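Local coordinates for protein antigen, P35 (Borreliella spielmanii A14S, PDB 6HPN) that is of uncertain function but belongs to the PFam54 family of Borrelia outer surface proteins, thought to be key players in the pathogenesis of Lyme disease, at residues F49-E54 against I80-L85; L93-I98 against K168-I173; Q23-R28 against Y154-L159; S106-L111 against T185-L190; K160-K165 against A204-L209. One frame throughout, in Å; residues are numbered along the deposited sequence.

Interaction 1 of 5, residues F49-E54 against I80-L85; sequences FGMKAE and ILYTSL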
# COMPACT_ATOMS: atom_id res chain seq x y z
N PHE A 49 10.54 -12.51 3.92
CA PHE A 49 11.35 -11.97 2.80
C PHE A 49 12.57 -11.24 3.34
O PHE A 49 12.95 -10.21 2.79
CB PHE A 49 10.48 -11.09 1.90
CG PHE A 49 9.45 -11.89 1.14
CD1 PHE A 49 9.83 -12.79 0.15
CD2 PHE A 49 8.09 -11.76 1.42
CE1 PHE A 49 8.89 -13.52 -0.56
CE2 PHE A 49 7.15 -12.51 0.72
CZ PHE A 49 7.55 -13.38 -0.27
N GLY A 50 13.18 -11.80 4.38
CA GLY A 50 14.39 -11.24 5.02
C GLY A 50 14.11 -9.93 5.74
O GLY A 50 15.09 -9.22 5.95
N MET A 51 12.87 -9.62 6.13
CA MET A 51 12.55 -8.36 6.87
C MET A 51 12.23 -8.64 8.34
O MET A 51 12.23 -7.70 9.14
CB MET A 51 11.41 -7.62 6.18
CG MET A 51 11.90 -6.88 4.97
SD MET A 51 10.66 -5.90 4.10
CE MET A 51 9.68 -7.29 3.52
N LYS A 52 12.03 -9.89 8.70
CA LYS A 52 11.72 -10.29 10.09
C LYS A 52 12.80 -9.79 11.06
O LYS A 52 12.42 -9.12 12.07
CB LYS A 52 11.59 -11.81 10.18
CG LYS A 52 11.22 -12.30 11.57
CD LYS A 52 10.40 -13.56 11.56
CE LYS A 52 10.48 -14.32 12.87
NZ LYS A 52 10.48 -15.78 12.63
N ALA A 53 14.06 -10.16 10.83
CA ALA A 53 15.12 -10.08 11.87
C ALA A 53 15.26 -8.62 12.31
O ALA A 53 15.22 -8.38 13.53
CB ALA A 53 16.44 -10.64 11.41
N GLU A 54 15.35 -7.68 11.36
CA GLU A 54 15.75 -6.27 11.68
C GLU A 54 14.60 -5.28 11.49
O GLU A 54 14.75 -4.14 11.97
CB GLU A 54 16.98 -5.84 10.86
CG GLU A 54 18.30 -6.45 11.35
CD GLU A 54 18.65 -6.23 12.82
OE1 GLU A 54 18.04 -5.34 13.45
OE2 GLU A 54 19.52 -6.95 13.33
N ILE A 80 -0.73 -7.41 2.70
CA ILE A 80 -1.12 -6.12 2.08
C ILE A 80 0.16 -5.40 1.66
O ILE A 80 0.22 -4.98 0.49
CB ILE A 80 -2.07 -5.32 3.00
CG1 ILE A 80 -3.44 -6.01 3.07
CG2 ILE A 80 -2.19 -3.88 2.52
CD1 ILE A 80 -4.30 -5.61 4.26
N LEU A 81 1.18 -5.34 2.51
CA LEU A 81 2.44 -4.62 2.17
C LEU A 81 3.10 -5.25 0.93
O LEU A 81 3.54 -4.48 -0.00
CB LEU A 81 3.38 -4.62 3.38
CG LEU A 81 4.81 -4.13 3.12
CD1 LEU A 81 4.84 -2.65 2.74
CD2 LEU A 81 5.68 -4.36 4.35
N TYR A 82 3.12 -6.58 0.85
CA TYR A 82 3.68 -7.35 -0.30
C TYR A 82 2.90 -7.07 -1.59
O TYR A 82 3.51 -6.93 -2.67
CB TYR A 82 3.68 -8.85 -0.02
CG TYR A 82 4.41 -9.28 1.24
CD1 TYR A 82 5.48 -8.57 1.75
CD2 TYR A 82 4.00 -10.42 1.91
CE1 TYR A 82 6.12 -8.97 2.90
CE2 TYR A 82 4.63 -10.83 3.06
CZ TYR A 82 5.69 -10.11 3.57
OH TYR A 82 6.30 -10.56 4.72
N THR A 83 1.57 -7.02 -1.50
CA THR A 83 0.68 -6.71 -2.66
C THR A 83 0.94 -5.26 -3.10
O THR A 83 0.89 -4.99 -4.30
CB THR A 83 -0.79 -6.97 -2.33
OG1 THR A 83 -0.91 -8.29 -1.75
CG2 THR A 83 -1.66 -6.80 -3.56
N SER A 84 1.29 -4.36 -2.15
CA SER A 84 1.61 -2.94 -2.44
C SER A 84 2.85 -2.88 -3.33
O SER A 84 3.02 -1.85 -3.99
CB SER A 84 1.82 -2.14 -1.18
OG SER A 84 3.18 -2.14 -0.77
N LEU A 85 3.71 -3.90 -3.33
CA LEU A 85 4.88 -4.00 -4.25
C LEU A 85 4.63 -5.06 -5.33
O LEU A 85 5.62 -5.54 -5.87
CB LEU A 85 6.13 -4.36 -3.46
CG LEU A 85 6.46 -3.38 -2.36
CD1 LEU A 85 7.37 -4.00 -1.33
CD2 LEU A 85 7.07 -2.12 -2.95

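Interaction 2 of 5, residues L93-I98 against K168-I173; sequences LNLGTI and KDVDDI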
# COMPACT_ATOMS: atom_id res chain seq x y z
N LEU A 93 12.67 -8.77 -1.42
CA LEU A 93 13.98 -9.19 -0.85
C LEU A 93 14.96 -8.02 -0.92
O LEU A 93 15.53 -7.66 0.12
CB LEU A 93 14.53 -10.39 -1.61
CG LEU A 93 13.70 -11.66 -1.42
CD1 LEU A 93 13.88 -12.60 -2.61
CD2 LEU A 93 14.03 -12.31 -0.08
N ASN A 94 15.08 -7.43 -2.10
CA ASN A 94 16.08 -6.36 -2.36
C ASN A 94 15.79 -5.18 -1.42
O ASN A 94 16.72 -4.73 -0.75
CB ASN A 94 16.15 -6.04 -3.85
CG ASN A 94 16.85 -7.17 -4.59
OD1 ASN A 94 17.72 -7.81 -4.02
ND2 ASN A 94 16.46 -7.44 -5.83
N LEU A 95 14.54 -4.73 -1.34
CA LEU A 95 14.18 -3.57 -0.49
C LEU A 95 14.33 -4.00 0.97
O LEU A 95 14.84 -3.23 1.75
CB LEU A 95 12.75 -3.15 -0.80
CG LEU A 95 12.24 -1.94 -0.03
CD1 LEU A 95 12.93 -0.67 -0.49
CD2 LEU A 95 10.72 -1.82 -0.17
N GLY A 96 13.93 -5.22 1.30
CA GLY A 96 14.17 -5.82 2.62
C GLY A 96 15.62 -5.64 3.03
O GLY A 96 15.87 -5.10 4.11
N THR A 97 16.58 -6.08 2.22
CA THR A 97 18.02 -6.03 2.58
C THR A 97 18.39 -4.57 2.88
O THR A 97 19.04 -4.30 3.88
CB THR A 97 18.87 -6.65 1.47
OG1 THR A 97 18.41 -7.98 1.22
CG2 THR A 97 20.34 -6.70 1.82
N ILE A 98 17.93 -3.65 2.04
CA ILE A 98 18.38 -2.23 2.05
C ILE A 98 17.78 -1.50 3.27
O ILE A 98 18.54 -0.84 4.02
CB ILE A 98 18.00 -1.59 0.70
CG1 ILE A 98 18.76 -2.27 -0.43
CG2 ILE A 98 18.21 -0.09 0.69
CD1 ILE A 98 18.24 -1.93 -1.81
N LYS A 168 7.84 3.11 -8.19
CA LYS A 168 8.92 3.92 -8.80
C LYS A 168 10.01 4.18 -7.73
O LYS A 168 11.19 3.73 -7.92
CB LYS A 168 8.24 5.14 -9.43
CG LYS A 168 9.15 6.28 -9.85
CD LYS A 168 10.05 5.90 -10.99
CE LYS A 168 10.93 7.06 -11.42
NZ LYS A 168 12.22 6.57 -11.96
N ASP A 169 9.65 4.80 -6.62
CA ASP A 169 10.65 5.18 -5.58
C ASP A 169 11.41 3.92 -5.12
O ASP A 169 12.66 3.99 -4.96
CB ASP A 169 10.01 5.99 -4.45
CG ASP A 169 9.66 7.41 -4.89
OD1 ASP A 169 10.02 7.79 -6.00
OD2 ASP A 169 8.98 8.12 -4.14
N VAL A 170 10.69 2.80 -4.98
CA VAL A 170 11.24 1.49 -4.52
C VAL A 170 12.22 0.93 -5.57
O VAL A 170 13.28 0.46 -5.17
CB VAL A 170 10.14 0.47 -4.20
CG1 VAL A 170 10.65 -0.96 -4.30
CG2 VAL A 170 9.53 0.72 -2.82
N ASP A 171 11.87 0.93 -6.85
CA ASP A 171 12.80 0.47 -7.90
C ASP A 171 14.05 1.38 -7.91
O ASP A 171 15.13 0.86 -8.14
CB ASP A 171 12.11 0.37 -9.27
CG ASP A 171 11.16 -0.81 -9.41
OD1 ASP A 171 11.28 -1.80 -8.66
OD2 ASP A 171 10.29 -0.71 -10.28
N ASP A 172 13.90 2.69 -7.65
CA ASP A 172 15.00 3.68 -7.77
C ASP A 172 16.00 3.46 -6.64
O ASP A 172 17.22 3.42 -6.91
CB ASP A 172 14.47 5.11 -7.78
CG ASP A 172 13.80 5.48 -9.09
OD1 ASP A 172 13.92 4.70 -10.01
OD2 ASP A 172 13.15 6.55 -9.18
N ILE A 173 15.48 3.36 -5.41
CA ILE A 173 16.26 3.00 -4.20
C ILE A 173 17.09 1.76 -4.54
O ILE A 173 18.29 1.76 -4.27
CB ILE A 173 15.30 2.76 -3.00
CG1 ILE A 173 14.77 4.08 -2.43
CG2 ILE A 173 15.96 1.95 -1.91
CD1 ILE A 173 13.55 3.94 -1.49

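Interaction 3 of 5, residues Q23-R28 against Y154-L159; sequences QKILDR and YDFDKL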
# COMPACT_ATOMS: atom_id res chain seq x y z
N GLN A 23 -19.76 -1.43 -15.03
CA GLN A 23 -18.97 -2.66 -15.30
C GLN A 23 -17.49 -2.41 -14.94
O GLN A 23 -16.90 -3.25 -14.26
CB GLN A 23 -19.22 -3.10 -16.76
CG GLN A 23 -18.63 -4.46 -17.11
CD GLN A 23 -19.02 -5.55 -16.14
OE1 GLN A 23 -20.19 -5.83 -15.93
NE2 GLN A 23 -18.03 -6.14 -15.50
N LYS A 24 -16.93 -1.26 -15.32
CA LYS A 24 -15.50 -0.93 -15.11
C LYS A 24 -15.25 -0.69 -13.64
O LYS A 24 -14.22 -1.10 -13.18
CB LYS A 24 -15.09 0.28 -15.97
CG LYS A 24 -15.16 0.03 -17.47
CD LYS A 24 -13.90 0.42 -18.26
CE LYS A 24 -13.86 -0.17 -19.65
NZ LYS A 24 -13.60 -1.63 -19.61
N ILE A 25 -16.17 -0.05 -12.92
CA ILE A 25 -16.02 0.10 -11.45
C ILE A 25 -15.94 -1.30 -10.82
O ILE A 25 -15.05 -1.52 -9.97
CB ILE A 25 -17.15 0.92 -10.81
CG1 ILE A 25 -17.11 2.39 -11.19
CG2 ILE A 25 -17.11 0.76 -9.30
CD1 ILE A 25 -18.42 3.08 -10.99
N LEU A 26 -16.87 -2.20 -11.19
CA LEU A 26 -16.91 -3.57 -10.62
C LEU A 26 -15.64 -4.31 -11.01
O LEU A 26 -15.06 -4.96 -10.12
CB LEU A 26 -18.16 -4.30 -11.10
CG LEU A 26 -19.47 -3.75 -10.54
CD1 LEU A 26 -20.67 -4.36 -11.23
CD2 LEU A 26 -19.55 -3.97 -9.05
N ASP A 27 -15.21 -4.18 -12.27
CA ASP A 27 -13.99 -4.86 -12.77
C ASP A 27 -12.80 -4.48 -11.88
O ASP A 27 -12.07 -5.38 -11.47
CB ASP A 27 -13.66 -4.46 -14.20
CG ASP A 27 -14.53 -5.06 -15.28
OD1 ASP A 27 -15.49 -5.78 -14.94
OD2 ASP A 27 -14.25 -4.79 -16.46
N ARG A 28 -12.57 -3.18 -11.69
CA ARG A 28 -11.42 -2.63 -10.91
C ARG A 28 -11.50 -3.10 -9.46
O ARG A 28 -10.44 -3.46 -8.91
CB ARG A 28 -11.41 -1.10 -11.01
CG ARG A 28 -11.09 -0.56 -12.40
CD ARG A 28 -11.17 0.95 -12.49
NE ARG A 28 -10.65 1.46 -13.75
CZ ARG A 28 -10.27 2.72 -13.97
NH1 ARG A 28 -10.33 3.63 -13.01
NH2 ARG A 28 -9.81 3.07 -15.15
N TYR A 154 -12.79 7.13 -11.37
CA TYR A 154 -11.53 7.92 -11.39
C TYR A 154 -10.79 7.81 -10.06
O TYR A 154 -9.57 7.98 -10.07
CB TYR A 154 -11.80 9.37 -11.83
CG TYR A 154 -12.11 9.47 -13.30
CD1 TYR A 154 -11.18 9.08 -14.26
CD2 TYR A 154 -13.36 9.87 -13.74
CE1 TYR A 154 -11.47 9.10 -15.61
CE2 TYR A 154 -13.66 9.92 -15.09
CZ TYR A 154 -12.71 9.53 -16.04
OH TYR A 154 -13.03 9.58 -17.38
N ASP A 155 -11.46 7.44 -8.97
CA ASP A 155 -10.78 7.30 -7.64
C ASP A 155 -9.72 6.20 -7.75
O ASP A 155 -8.58 6.37 -7.24
CB ASP A 155 -11.78 7.09 -6.51
CG ASP A 155 -12.39 8.37 -5.93
OD1 ASP A 155 -11.94 9.49 -6.33
OD2 ASP A 155 -13.30 8.23 -5.03
N PHE A 156 -10.04 5.14 -8.46
CA PHE A 156 -9.09 4.04 -8.76
C PHE A 156 -7.85 4.58 -9.49
O PHE A 156 -6.74 4.08 -9.18
CB PHE A 156 -9.82 2.97 -9.56
CG PHE A 156 -10.79 2.16 -8.75
CD1 PHE A 156 -10.35 1.36 -7.71
CD2 PHE A 156 -12.14 2.17 -9.03
CE1 PHE A 156 -11.23 0.59 -6.97
CE2 PHE A 156 -13.02 1.40 -8.28
CZ PHE A 156 -12.57 0.61 -7.26
N ASP A 157 -8.01 5.56 -10.39
CA ASP A 157 -6.90 6.15 -11.18
C ASP A 157 -6.04 6.97 -10.24
O ASP A 157 -4.82 6.86 -10.31
CB ASP A 157 -7.40 6.99 -12.36
CG ASP A 157 -7.92 6.15 -13.52
OD1 ASP A 157 -7.53 4.99 -13.62
OD2 ASP A 157 -8.70 6.68 -14.33
N LYS A 158 -6.66 7.68 -9.30
CA LYS A 158 -5.94 8.50 -8.29
C LYS A 158 -5.11 7.61 -7.35
O LYS A 158 -3.92 7.95 -7.12
CB LYS A 158 -6.93 9.37 -7.52
CG LYS A 158 -7.25 10.67 -8.25
CD LYS A 158 -8.48 11.38 -7.73
CE LYS A 158 -9.12 12.23 -8.81
NZ LYS A 158 -9.85 13.36 -8.22
N LEU A 159 -5.66 6.51 -6.84
CA LEU A 159 -4.88 5.58 -5.98
C LEU A 159 -3.76 4.94 -6.82
O LEU A 159 -2.68 4.71 -6.26
CB LEU A 159 -5.80 4.51 -5.40
CG LEU A 159 -6.79 5.02 -4.37
CD1 LEU A 159 -7.74 3.93 -3.94
CD2 LEU A 159 -6.08 5.61 -3.17

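Interaction 4 of 5, residues S106-L111 against T185-L190; sequences SNYRSL and TNISKL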
# COMPACT_ATOMS: atom_id res chain seq x y z
N SER A 106 18.16 2.31 15.54
CA SER A 106 16.82 2.67 16.06
C SER A 106 16.57 4.15 15.75
O SER A 106 15.40 4.50 15.51
CB SER A 106 16.65 2.35 17.54
OG SER A 106 17.75 2.79 18.32
N ASN A 107 17.64 4.96 15.69
CA ASN A 107 17.54 6.41 15.36
C ASN A 107 16.83 6.54 14.01
O ASN A 107 16.09 7.51 13.88
CB ASN A 107 18.89 7.12 15.48
CG ASN A 107 20.05 6.48 14.74
OD1 ASN A 107 20.14 5.26 14.61
ND2 ASN A 107 20.98 7.30 14.27
N TYR A 108 16.97 5.57 13.08
CA TYR A 108 16.42 5.57 11.69
C TYR A 108 15.28 4.55 11.48
O TYR A 108 14.72 4.52 10.37
CB TYR A 108 17.47 5.15 10.64
CG TYR A 108 18.68 6.03 10.50
CD1 TYR A 108 18.64 7.39 10.76
CD2 TYR A 108 19.88 5.48 10.06
CE1 TYR A 108 19.77 8.19 10.61
CE2 TYR A 108 21.02 6.26 9.92
CZ TYR A 108 20.96 7.62 10.18
OH TYR A 108 22.09 8.37 10.02
N ARG A 109 14.97 3.72 12.48
CA ARG A 109 13.96 2.64 12.33
C ARG A 109 12.57 3.24 12.04
O ARG A 109 11.78 2.63 11.28
CB ARG A 109 13.94 1.73 13.57
CG ARG A 109 13.13 0.45 13.38
CD ARG A 109 13.37 -0.65 14.39
NE ARG A 109 14.79 -0.90 14.60
CZ ARG A 109 15.43 -0.76 15.75
NH1 ARG A 109 14.78 -0.42 16.85
NH2 ARG A 109 16.74 -0.99 15.80
N SER A 110 12.24 4.41 12.57
CA SER A 110 10.85 4.91 12.48
C SER A 110 10.60 5.56 11.11
O SER A 110 9.41 5.69 10.72
CB SER A 110 10.51 5.78 13.66
OG SER A 110 10.85 7.12 13.38
N LEU A 111 11.65 5.92 10.36
CA LEU A 111 11.53 6.26 8.91
C LEU A 111 11.19 4.99 8.11
O LEU A 111 10.44 5.10 7.14
CB LEU A 111 12.84 6.87 8.40
CG LEU A 111 12.88 7.15 6.89
CD1 LEU A 111 11.83 8.18 6.46
CD2 LEU A 111 14.26 7.61 6.45
N THR A 185 27.83 1.76 2.00
CA THR A 185 28.80 1.89 3.13
C THR A 185 28.46 3.13 3.98
O THR A 185 28.59 3.06 5.20
CB THR A 185 30.26 1.90 2.62
OG1 THR A 185 30.58 3.13 1.97
CG2 THR A 185 30.55 0.81 1.61
N ASN A 186 28.09 4.25 3.37
CA ASN A 186 27.76 5.47 4.14
C ASN A 186 26.30 5.35 4.55
O ASN A 186 25.39 5.74 3.77
CB ASN A 186 28.05 6.75 3.37
CG ASN A 186 27.93 7.99 4.22
OD1 ASN A 186 27.46 7.96 5.36
ND2 ASN A 186 28.32 9.13 3.68
N ILE A 187 26.07 4.85 5.75
CA ILE A 187 24.70 4.53 6.22
C ILE A 187 23.88 5.83 6.28
O ILE A 187 22.69 5.81 5.96
CB ILE A 187 24.75 3.74 7.53
CG1 ILE A 187 23.72 2.61 7.50
CG2 ILE A 187 24.65 4.65 8.76
CD1 ILE A 187 22.36 3.02 6.98
N SER A 188 24.53 6.94 6.60
CA SER A 188 23.86 8.25 6.74
C SER A 188 23.52 8.82 5.35
O SER A 188 22.62 9.69 5.25
CB SER A 188 24.72 9.16 7.59
OG SER A 188 25.08 10.32 6.88
N LYS A 189 24.16 8.32 4.30
CA LYS A 189 23.86 8.75 2.91
C LYS A 189 22.65 7.97 2.39
O LYS A 189 21.85 8.52 1.61
CB LYS A 189 25.10 8.53 2.05
CG LYS A 189 25.56 9.73 1.24
CD LYS A 189 25.07 9.72 -0.21
CE LYS A 189 26.18 9.96 -1.22
NZ LYS A 189 25.80 9.49 -2.57
N LEU A 190 22.52 6.72 2.82
CA LEU A 190 21.38 5.84 2.46
C LEU A 190 20.14 6.43 3.09
O LEU A 190 19.09 6.48 2.45
CB LEU A 190 21.64 4.42 2.97
CG LEU A 190 20.57 3.37 2.62
CD1 LEU A 190 20.35 3.27 1.11
CD2 LEU A 190 20.94 2.00 3.19

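Interaction 5 of 5, residues K160-K165 against A204-L209; sequences KTLKEK and ADIHNL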
# COMPACT_ATOMS: atom_id res chain seq x y z
N LYS A 160 -4.02 4.67 -8.09
CA LYS A 160 -3.03 4.00 -8.96
C LYS A 160 -1.78 4.88 -9.04
O LYS A 160 -0.68 4.38 -8.87
CB LYS A 160 -3.66 3.67 -10.32
CG LYS A 160 -2.83 2.75 -11.19
CD LYS A 160 -3.43 2.46 -12.55
CE LYS A 160 -2.34 2.28 -13.60
NZ LYS A 160 -2.90 2.11 -14.96
N THR A 161 -1.95 6.19 -9.19
CA THR A 161 -0.82 7.15 -9.22
C THR A 161 0.05 6.98 -7.97
O THR A 161 1.29 6.92 -8.12
CB THR A 161 -1.36 8.57 -9.40
OG1 THR A 161 -1.86 8.54 -10.73
CG2 THR A 161 -0.31 9.64 -9.24
N LEU A 162 -0.55 6.94 -6.77
CA LEU A 162 0.21 6.79 -5.50
C LEU A 162 0.98 5.48 -5.52
O LEU A 162 2.18 5.49 -5.19
CB LEU A 162 -0.76 6.78 -4.32
CG LEU A 162 -1.54 8.06 -4.09
CD1 LEU A 162 -2.59 7.84 -3.03
CD2 LEU A 162 -0.61 9.20 -3.70
N LYS A 163 0.30 4.39 -5.89
CA LYS A 163 0.94 3.07 -5.98
C LYS A 163 2.06 3.14 -7.01
O LYS A 163 3.16 2.65 -6.71
CB LYS A 163 -0.06 1.96 -6.31
CG LYS A 163 0.43 0.58 -5.90
CD LYS A 163 -0.36 -0.59 -6.37
CE LYS A 163 0.40 -1.88 -6.15
NZ LYS A 163 -0.49 -3.06 -6.14
N GLU A 164 1.83 3.78 -8.16
CA GLU A 164 2.85 3.87 -9.23
C GLU A 164 4.09 4.59 -8.69
O GLU A 164 5.18 4.04 -8.85
CB GLU A 164 2.27 4.46 -10.50
CG GLU A 164 1.93 3.34 -11.48
CD GLU A 164 0.98 3.68 -12.61
OE1 GLU A 164 0.63 4.89 -12.77
OE2 GLU A 164 0.56 2.73 -13.33
N LYS A 165 3.90 5.72 -7.99
CA LYS A 165 5.00 6.53 -7.39
C LYS A 165 5.75 5.68 -6.35
O LYS A 165 6.99 5.70 -6.34
CB LYS A 165 4.42 7.84 -6.85
CG LYS A 165 5.43 8.80 -6.22
CD LYS A 165 5.91 9.94 -7.10
CE LYS A 165 7.12 10.66 -6.53
NZ LYS A 165 8.40 10.01 -6.95
N ALA A 204 1.76 13.30 4.49
CA ALA A 204 0.51 14.04 4.77
C ALA A 204 -0.36 14.02 3.52
O ALA A 204 -1.58 13.80 3.65
CB ALA A 204 0.81 15.45 5.25
N ASP A 205 0.22 14.20 2.34
CA ASP A 205 -0.59 14.26 1.09
C ASP A 205 -1.26 12.90 0.88
O ASP A 205 -2.44 12.86 0.48
CB ASP A 205 0.23 14.66 -0.13
CG ASP A 205 0.69 16.10 -0.13
OD1 ASP A 205 0.28 16.85 0.77
OD2 ASP A 205 1.47 16.45 -1.01
N ILE A 206 -0.52 11.82 1.16
CA ILE A 206 -1.01 10.42 1.01
C ILE A 206 -2.12 10.24 2.03
O ILE A 206 -3.22 9.75 1.66
CB ILE A 206 0.16 9.41 1.19
CG1 ILE A 206 1.05 9.34 -0.05
CG2 ILE A 206 -0.35 8.03 1.59
CD1 ILE A 206 2.45 8.84 0.21
N HIS A 207 -1.87 10.64 3.27
CA HIS A 207 -2.85 10.46 4.37
C HIS A 207 -4.15 11.18 3.99
O HIS A 207 -5.18 10.54 4.03
CB HIS A 207 -2.27 10.90 5.72
CG HIS A 207 -3.24 10.74 6.84
ND1 HIS A 207 -4.23 11.69 7.10
CD2 HIS A 207 -3.38 9.77 7.77
CE1 HIS A 207 -4.93 11.32 8.16
NE2 HIS A 207 -4.43 10.14 8.59
N ASN A 208 -4.06 12.45 3.59
CA ASN A 208 -5.24 13.33 3.36
C ASN A 208 -5.96 12.91 2.09
O ASN A 208 -7.19 13.00 2.06
CB ASN A 208 -4.87 14.82 3.28
CG ASN A 208 -4.36 15.35 4.60
OD1 ASN A 208 -4.78 14.90 5.66
ND2 ASN A 208 -3.43 16.27 4.57
N LEU A 209 -5.24 12.45 1.07
CA LEU A 209 -5.93 11.98 -0.14
C LEU A 209 -6.78 10.76 0.21
O LEU A 209 -7.96 10.74 -0.15
CB LEU A 209 -4.92 11.66 -1.24
CG LEU A 209 -5.54 11.24 -2.57
CD1 LEU A 209 -6.34 12.37 -3.20
CD2 LEU A 209 -4.48 10.77 -3.54

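Interaction 1 of 5, residues F49-E54 against I80-L85
Phe49 drives one edge of its ring against a face of Tyr82 in a T-shaped stack, with centroids 4.9 Å apart and ring planes 86° to each other. Phe49 CD2 lies 3.6 Å from Tyr82 CZ, so the edge lands toward the hydroxyl-bearing rim of the tyrosine ring and not over its middle. Met51 meets the same ring from another side: its methyl, Met51 CE, lies near the ring plane at the edge, 4.0 Å from Tyr82 CE1. The methionine chain is straight as far as SD and then bends (chi3 -67°), which carries the methyl toward the tyrosine. Tyr82 is thus met on a face and along an edge by two residues of the loop before helix 52-56. Farther out, the tyrosine hydroxyl is hydrogen-bonded to Glu44, a bond that would hold the far end of the ring in place. Phe49 and Gly50 both have positive phi, a local turn that leads the chain from the phenylalanine round to Met51. All three touching residues are buried. Ile92 of helix 89-102 backs Phe49 and Met51, while Phe56 of helix 52-56 touches Met51, Leu81 and Tyr82, so the loop is wedged between these helices and helix 75-84.

Interaction 2 of 5, residues L93-I98 against K168-I173
Leu95 projects from helix 89-102 with its two methyls spread over Val170 and Ile173, residues one turn apart on helix 146-179. Leu95 CD2 meets Val170 CG2 at 3.9 Å, the two side chains set nearly perpendicular. The fork of the leucine points across because CG is turned opposite the backbone N (chi1 -178°). Ile173 CG2 in turn enters the hollow between Leu95 and Ile98, 4.2 Å from Leu95 CD1 and 4.0 Å from Ile98 CG2. Branched methyls therefore interlock in a small, wholly apolar patch of four buried residues. The axes of the short segments pass 10.1 Å apart at 67°, and the two helices go on touching beyond this patch, at Val91 against Val170 and at Ile98 against Ile174 and Tyr177. Around this point the all-helical core closes in. Ile98 also touches Leu190 of helix 187-197, while Ile173 touches Asn193 and Lys197 of the same helix.

Interaction 3 of 5, residues Q23-R28 against Y154-L159
Arg28 lays the aliphatic start of its side chain over Phe156, and this is the tight part of the contact. Arg28 CB stands 3.9 Å from the centroid of the Phe156 ring and only 11° off its normal, a CH-pi contact over the middle of the face. Arg28 CD follows at 3.8 Å from Phe156 CD2, and Ile25 CG2 adds a looser apolar touch, 4.3 Å from Phe156 CE2. Helices 16-40 and 146-179 run side by side in the helical bundle here, their short segments inclined at 37° with axes 10.7 Å apart; Ser131 and Ile134 of helix 106-135 also touch the buried phenylalanine. Toward the partly exposed side the packing gives way to charge. From CG to NE the arginine is extended, which carries its guanidinium past the ring to Asp157. There Arg28 NH1 and Asp157 OD1 form a salt bridge at 3.2 Å, with the guanidinium and carboxylate planes 61° apart and no hydrogen bond made. Tyr153, on the preceding turn of helix 146-179, offers the same guanidinium a cation-pi partner.

Interaction 4 of 5, residues S106-L111 against T185-L190
Tyr108 and Ser188 are the nearest CA pair of the two segments, yet these atoms stand 9.3 Å apart, so the gap is spanned by a side chain. That side chain is Tyr108, whose ring reaches across with CG opposite its own carbonyl carbon (chi1 -62°). The ring edge meets the first turn of helix 187-197: Tyr108 CE2 lies 4.1 Å from Ile187 CG2, which sits near the ring plane, and the two side chains lie alongside, pointing opposite ways. Beyond the edge, the phenolic oxygen rests on carbon, with Tyr108 OH 3.7 Å from Ser188 CB. The helix start is itself organised by Asn186 at the N-cap. Its OD1 accepts a weak bond from Ser188 N, and its backbone oxygen accepts from both Lys189 N and Leu190 N. Leu102 of helix 89-102 touches Tyr108 and Ile187 alike, and His191, one turn into helix 187-197, stacks on the tyrosine ring. No hydrogen bond links the two segments, and only 110 Å² is buried between them. The contact thus depends on the shape of the tyrosine and on van der Waals touch; its hydroxyl makes no polar link to the opposing helix start.

Interaction 5 of 5, residues K160-K165 against A204-L209
Leu162 of helix 146-179 meets Ile206 and Leu209 of helix 200-221, two helices of the all-alpha PFam54 bundle that run in roughly opposite directions here. The sole side chain that segment 160-165 contributes is this leucine, and it is received by two residues one turn apart. Ile206 comes first and is buried. Its CG1 branch, turned opposite the carbonyl carbon (chi1 -77°), puts Ile206 CG1 4.0 Å from Leu162 CD2, and the two run alongside each other, heads reversed. The CA atoms of Leu162 and Ile206, 7.6 Å apart, are the nearest CA pair of the two segments. Arg119 of helix 106-135 also touches Ile206, and Ile123 of that helix touches Leu162, so a third helix closes over this part of the seam. One helical turn later Leu209 comes round to the same side; the bond from Leu209 N to Asp205 O, 2.9 Å, belongs to the regular helix that sets this spacing. Leu209 lies nearer the surface and is partly exposed. Its CG is opposite the backbone N (chi1 -177°), which extends the chain toward helix 146-179, and one methyl does the touching: Leu209 CD2 faces the fork of Leu162, 3.5 Å from Leu162 CD1 and 4.0 Å from Leu162 CG.

Helix 146-179 is the thread common to interactions 2, 3 and 5: its successive segments 154-159, 160-165 and 168-173 face helices 16-40, 200-221 and 89-102 in turn. Interactions 2 and 3 have centres about 27 Å apart, on opposite sides of the chain's centre. Interactions 1 and 2 adjoin directly, Met51 CG packing 3.4 Å from Gly96 CA and Leu85 CD2 3.8 Å from Val170 CG2. Interaction 1 also reaches interaction 5 through a probable hydrogen bond from Lys163 NZ to Thr83 O, 3.0 Å. Interaction 4 lies at the far end, its centre about 37 Å from that of interaction 3, and joins interaction 2 where Leu190 CD2 meets Ile98 O at 3.8 Å.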